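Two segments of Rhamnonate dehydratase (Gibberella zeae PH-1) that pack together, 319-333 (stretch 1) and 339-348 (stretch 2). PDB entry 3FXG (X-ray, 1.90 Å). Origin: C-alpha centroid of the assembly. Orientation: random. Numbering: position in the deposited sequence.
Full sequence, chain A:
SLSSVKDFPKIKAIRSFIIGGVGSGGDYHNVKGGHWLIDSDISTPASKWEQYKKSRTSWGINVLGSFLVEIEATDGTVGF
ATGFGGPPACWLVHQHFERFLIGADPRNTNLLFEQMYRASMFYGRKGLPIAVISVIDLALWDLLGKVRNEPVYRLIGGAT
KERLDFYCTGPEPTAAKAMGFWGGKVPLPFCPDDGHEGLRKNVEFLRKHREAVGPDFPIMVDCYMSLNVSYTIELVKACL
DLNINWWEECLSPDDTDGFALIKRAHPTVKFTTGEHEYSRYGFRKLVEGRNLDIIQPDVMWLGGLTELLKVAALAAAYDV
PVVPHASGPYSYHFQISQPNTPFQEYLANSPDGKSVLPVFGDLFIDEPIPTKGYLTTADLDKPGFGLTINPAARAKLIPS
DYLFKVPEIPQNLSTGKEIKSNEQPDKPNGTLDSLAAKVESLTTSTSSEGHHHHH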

# COMPACT_ATOMS: atom_id res chain seq x y z
N ASP A 319 11.02 -19.71 -3.52
CA ASP A 319 11.08 -20.60 -4.67
C ASP A 319 11.52 -19.89 -5.95
O ASP A 319 11.07 -20.24 -7.04
CB ASP A 319 9.73 -21.29 -4.89
CG ASP A 319 9.33 -22.16 -3.71
OD1 ASP A 319 10.20 -22.91 -3.22
OD2 ASP A 319 8.16 -22.09 -3.28
N VAL A 320 12.37 -18.89 -5.80
CA VAL A 320 12.88 -18.16 -6.96
C VAL A 320 14.16 -18.87 -7.39
O VAL A 320 15.10 -18.98 -6.61
CB VAL A 320 13.21 -16.69 -6.63
CG1 VAL A 320 13.96 -16.05 -7.79
CG2 VAL A 320 11.92 -15.92 -6.35
N PRO A 321 14.20 -19.39 -8.63
CA PRO A 321 15.41 -20.07 -9.07
C PRO A 321 16.61 -19.16 -9.24
O PRO A 321 16.47 -17.98 -9.58
CB PRO A 321 14.99 -20.72 -10.38
CG PRO A 321 13.95 -19.78 -10.90
CD PRO A 321 13.15 -19.45 -9.66
N VAL A 322 17.79 -19.71 -8.98
CA VAL A 322 19.05 -18.99 -9.13
C VAL A 322 19.82 -19.71 -10.22
O VAL A 322 20.14 -20.89 -10.08
CB VAL A 322 19.88 -19.02 -7.82
CG1 VAL A 322 21.20 -18.29 -8.04
CG2 VAL A 322 19.11 -18.38 -6.68
N VAL A 323 20.10 -19.01 -11.31
CA VAL A 323 20.86 -19.57 -12.43
C VAL A 323 21.99 -18.57 -12.68
O VAL A 323 21.83 -17.61 -13.43
CB VAL A 323 19.99 -19.69 -13.70
CG1 VAL A 323 20.81 -20.28 -14.85
CG2 VAL A 323 18.77 -20.57 -13.42
N PRO A 324 23.15 -18.78 -12.03
CA PRO A 324 24.29 -17.89 -12.19
C PRO A 324 24.76 -17.65 -13.62
O PRO A 324 24.51 -18.46 -14.51
CB PRO A 324 25.36 -18.53 -11.30
CG PRO A 324 24.97 -19.97 -11.26
CD PRO A 324 23.48 -19.91 -11.15
N HIS A 325 25.43 -16.52 -13.81
CA HIS A 325 25.95 -16.13 -15.11
C HIS A 325 27.27 -16.83 -15.41
O HIS A 325 28.27 -16.60 -14.74
CB HIS A 325 26.14 -14.60 -15.13
CG HIS A 325 26.95 -14.10 -16.28
ND1 HIS A 325 28.33 -14.14 -16.29
CD2 HIS A 325 26.58 -13.56 -17.46
CE1 HIS A 325 28.78 -13.64 -17.42
NE2 HIS A 325 27.74 -13.28 -18.16
N ALA A 326 27.25 -17.70 -16.43
CA ALA A 326 28.44 -18.46 -16.85
C ALA A 326 29.18 -19.00 -15.63
O ALA A 326 28.68 -19.88 -14.94
CB ALA A 326 29.35 -17.56 -17.68
N SER A 327 30.39 -18.49 -15.41
CA SER A 327 31.23 -18.86 -14.26
C SER A 327 31.96 -20.21 -14.24
O SER A 327 32.75 -20.46 -13.33
CB SER A 327 30.42 -18.71 -12.97
OG SER A 327 29.98 -17.38 -12.80
N GLY A 328 31.71 -21.07 -15.21
CA GLY A 328 32.39 -22.36 -15.24
C GLY A 328 32.24 -23.21 -13.98
O GLY A 328 31.18 -23.17 -13.34
N PRO A 329 33.26 -23.99 -13.60
CA PRO A 329 33.22 -24.85 -12.40
C PRO A 329 32.77 -24.15 -11.12
O PRO A 329 32.16 -24.77 -10.25
CB PRO A 329 34.65 -25.37 -12.31
CG PRO A 329 35.03 -25.49 -13.76
CD PRO A 329 34.52 -24.19 -14.33
N TYR A 330 33.07 -22.86 -10.99
CA TYR A 330 32.66 -22.13 -9.79
C TYR A 330 31.14 -22.12 -9.70
O TYR A 330 30.57 -22.06 -8.61
CB TYR A 330 33.21 -20.70 -9.84
CG TYR A 330 34.71 -20.66 -10.03
CD1 TYR A 330 35.55 -21.46 -9.26
CD2 TYR A 330 35.28 -19.83 -11.00
CE1 TYR A 330 36.92 -21.46 -9.46
CE2 TYR A 330 36.66 -19.82 -11.20
CZ TYR A 330 37.47 -20.64 -10.43
OH TYR A 330 38.83 -20.65 -10.63
N SER A 331 30.48 -22.16 -10.86
CA SER A 331 29.03 -22.18 -10.88
C SER A 331 28.51 -23.62 -10.94
O SER A 331 27.46 -23.92 -10.38
CB SER A 331 28.50 -21.37 -12.07
OG SER A 331 29.14 -21.76 -13.28
N TYR A 332 29.25 -24.51 -11.60
CA TYR A 332 28.80 -25.90 -11.70
C TYR A 332 28.65 -26.53 -10.32
O TYR A 332 27.64 -27.17 -10.03
CB TYR A 332 29.79 -26.74 -12.53
CG TYR A 332 30.10 -26.17 -13.89
CD1 TYR A 332 29.23 -25.27 -14.51
CD2 TYR A 332 31.27 -26.52 -14.57
CE1 TYR A 332 29.51 -24.73 -15.76
CE2 TYR A 332 31.56 -25.99 -15.82
CZ TYR A 332 30.68 -25.10 -16.41
OH TYR A 332 30.96 -24.55 -17.63
N HIS A 333 29.65 -26.35 -9.47
CA HIS A 333 29.61 -26.93 -8.13
C HIS A 333 28.45 -26.37 -7.31
O HIS A 333 27.89 -27.05 -6.46
CB HIS A 333 30.93 -26.70 -7.40
CG HIS A 333 32.02 -27.65 -7.79
ND1 HIS A 333 32.65 -27.60 -9.02
CD2 HIS A 333 32.58 -28.68 -7.12
CE1 HIS A 333 33.57 -28.55 -9.07
NE2 HIS A 333 33.55 -29.22 -7.94
N PRO A 339 18.71 -26.56 -3.78
CA PRO A 339 17.35 -26.98 -4.12
C PRO A 339 16.70 -26.12 -5.20
O PRO A 339 15.79 -26.58 -5.89
CB PRO A 339 16.62 -26.88 -2.79
CG PRO A 339 17.32 -25.73 -2.11
CD PRO A 339 18.77 -26.03 -2.41
N ASN A 340 17.17 -24.88 -5.36
CA ASN A 340 16.59 -23.96 -6.33
C ASN A 340 17.55 -23.48 -7.43
O ASN A 340 17.56 -22.30 -7.78
CB ASN A 340 16.02 -22.74 -5.59
CG ASN A 340 17.07 -21.96 -4.84
OD1 ASN A 340 18.01 -22.54 -4.28
ND2 ASN A 340 16.92 -20.64 -4.79
N THR A 341 18.35 -24.40 -7.96
CA THR A 341 19.31 -24.08 -9.02
C THR A 341 19.10 -25.14 -10.10
O THR A 341 19.89 -26.08 -10.23
CB THR A 341 20.75 -24.13 -8.47
OG1 THR A 341 20.94 -25.35 -7.72
CG2 THR A 341 21.01 -22.95 -7.55
N PRO A 342 18.03 -24.99 -10.90
CA PRO A 342 17.57 -25.86 -11.99
C PRO A 342 18.47 -26.18 -13.18
O PRO A 342 18.43 -27.29 -13.70
CB PRO A 342 16.27 -25.19 -12.42
CG PRO A 342 16.58 -23.75 -12.25
CD PRO A 342 17.25 -23.73 -10.89
N PHE A 343 19.26 -25.21 -13.62
CA PHE A 343 20.13 -25.45 -14.76
C PHE A 343 21.27 -24.47 -14.80
O PHE A 343 21.43 -23.64 -13.91
CB PHE A 343 19.32 -25.41 -16.06
CG PHE A 343 18.34 -24.27 -16.13
CD1 PHE A 343 18.78 -22.98 -16.44
CD2 PHE A 343 16.99 -24.47 -15.87
CE1 PHE A 343 17.87 -21.92 -16.50
CE2 PHE A 343 16.08 -23.41 -15.91
CZ PHE A 343 16.53 -22.13 -16.23
N GLN A 344 22.07 -24.57 -15.85
CA GLN A 344 23.25 -23.74 -15.98
C GLN A 344 23.42 -23.10 -17.35
O GLN A 344 22.97 -23.62 -18.37
CB GLN A 344 24.48 -24.59 -15.67
CG GLN A 344 25.79 -23.92 -15.99
CD GLN A 344 26.38 -23.20 -14.81
OE1 GLN A 344 27.14 -22.25 -14.96
NE2 GLN A 344 26.04 -23.66 -13.61
N GLU A 345 24.09 -21.95 -17.37
CA GLU A 345 24.36 -21.25 -18.61
C GLU A 345 25.78 -21.55 -19.07
O GLU A 345 26.69 -21.72 -18.25
CB GLU A 345 24.23 -19.74 -18.42
CG GLU A 345 24.88 -18.94 -19.55
CD GLU A 345 24.84 -17.44 -19.35
OE1 GLU A 345 25.10 -16.99 -18.21
OE2 GLU A 345 24.57 -16.71 -20.33
N TYR A 346 25.96 -21.63 -20.37
CA TYR A 346 27.29 -21.81 -20.93
C TYR A 346 27.40 -20.76 -22.02
O TYR A 346 26.63 -20.76 -22.98
CB TYR A 346 27.50 -23.19 -21.55
CG TYR A 346 28.98 -23.47 -21.69
CD1 TYR A 346 29.73 -23.86 -20.58
CD2 TYR A 346 29.64 -23.26 -22.89
CE1 TYR A 346 31.11 -24.04 -20.66
CE2 TYR A 346 31.03 -23.43 -22.99
CZ TYR A 346 31.75 -23.82 -21.87
OH TYR A 346 33.11 -24.00 -21.93
N LEU A 347 28.34 -19.84 -21.84
CA LEU A 347 28.56 -18.77 -22.79
C LEU A 347 29.45 -19.29 -23.91
O LEU A 347 30.64 -19.52 -23.69
CB LEU A 347 29.21 -17.58 -22.08
CG LEU A 347 29.34 -16.24 -22.80
CD1 LEU A 347 29.83 -15.18 -21.82
CD2 LEU A 347 30.30 -16.36 -23.98
N ALA A 348 28.87 -19.50 -25.09
CA ALA A 348 29.63 -20.00 -26.23
C ALA A 348 30.87 -19.13 -26.42
O ALA A 348 30.78 -17.97 -26.80
CB ALA A 348 28.77 -19.96 -27.49
O HOH W 1 24.17 -21.00 -14.61
O HOH W 2 30.02 -21.81 -17.84

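Stretch 1 begins as an extended loop and enters a helix at Pro329, with Gly328 at the N-cap position. Stretch 2 starts as loop, passes through a strand that includes residues 344-347, and ends in loop at Ala348. The loop of stretch 1 runs alongside stretch 2 in the same direction. Pro321 CA lies 4.9 Å from Asn340 CA, Val322 CA lies 5.1 Å from Thr341 CA, and Ala326 CA lies 5.2 Å from Glu345 CA. The chain then turns back at Ala326 to Gly328, all of which have positive phi. The helix therefore runs nearly antiparallel to the strand, at 166°, with a closest axis approach of 9.4 Å. Together the stretches bury 759 Å².

One direct backbone hydrogen bond joins them, from Val322 N to Asn340 O at 2.9 Å. It is nearly straight, at 166°. Two CA-H...O contacts flank it: Pro321 CA to Asn340 O at 3.4 Å, and Thr341 CA to Val322 O at 3.5 Å. Further along, water replaces direct backbone pairing. Water 1 donates to Pro324 O at 2.6 Å and accepts from Glu345 N at 2.9 Å. Water 2 accepts from Gly328 N at 3.2 Å and donates to Tyr332 OH at 2.9 Å. Its bond to Glu345 O, at 3.4 Å, is weak.

The side chain of Asn340 points toward stretch 1. Its ND2 donates to Val320 O at 3.1 Å, so this residue binds through both backbone and side chain. Glu345 also points toward stretch 1. Its OE1 accepts from Ala326 N at 2.9 Å, giving the backbone amide at the turn a carboxylate partner. The other carboxylate oxygen, OE2, is bonded elsewhere in the structure.

Apolar contacts accompany these polar links. Pro321 CB meets Pro342 CD at 3.8 Å. Val323 CG2 sits 4.0 Å from Pro342 CG and 3.5 Å from Phe343 CE1, so one methyl group touches both residues. Ala326 CB lies 4.4 Å from Leu347 CB, a looser contact.

The helix contributes Ser331 and Tyr332. Ser331 points toward stretch 2, and the end of the Gln344 side chain reaches into the same pocket beside Ala326. The modelled orientation of the Gln344 amide is doubtful, so its hydrogen bonding remains open. Tyr332 OH approaches Tyr346 CE1 at 3.1 Å, near the plane of the Tyr346 ring. The two tyrosines thus meet at their edges.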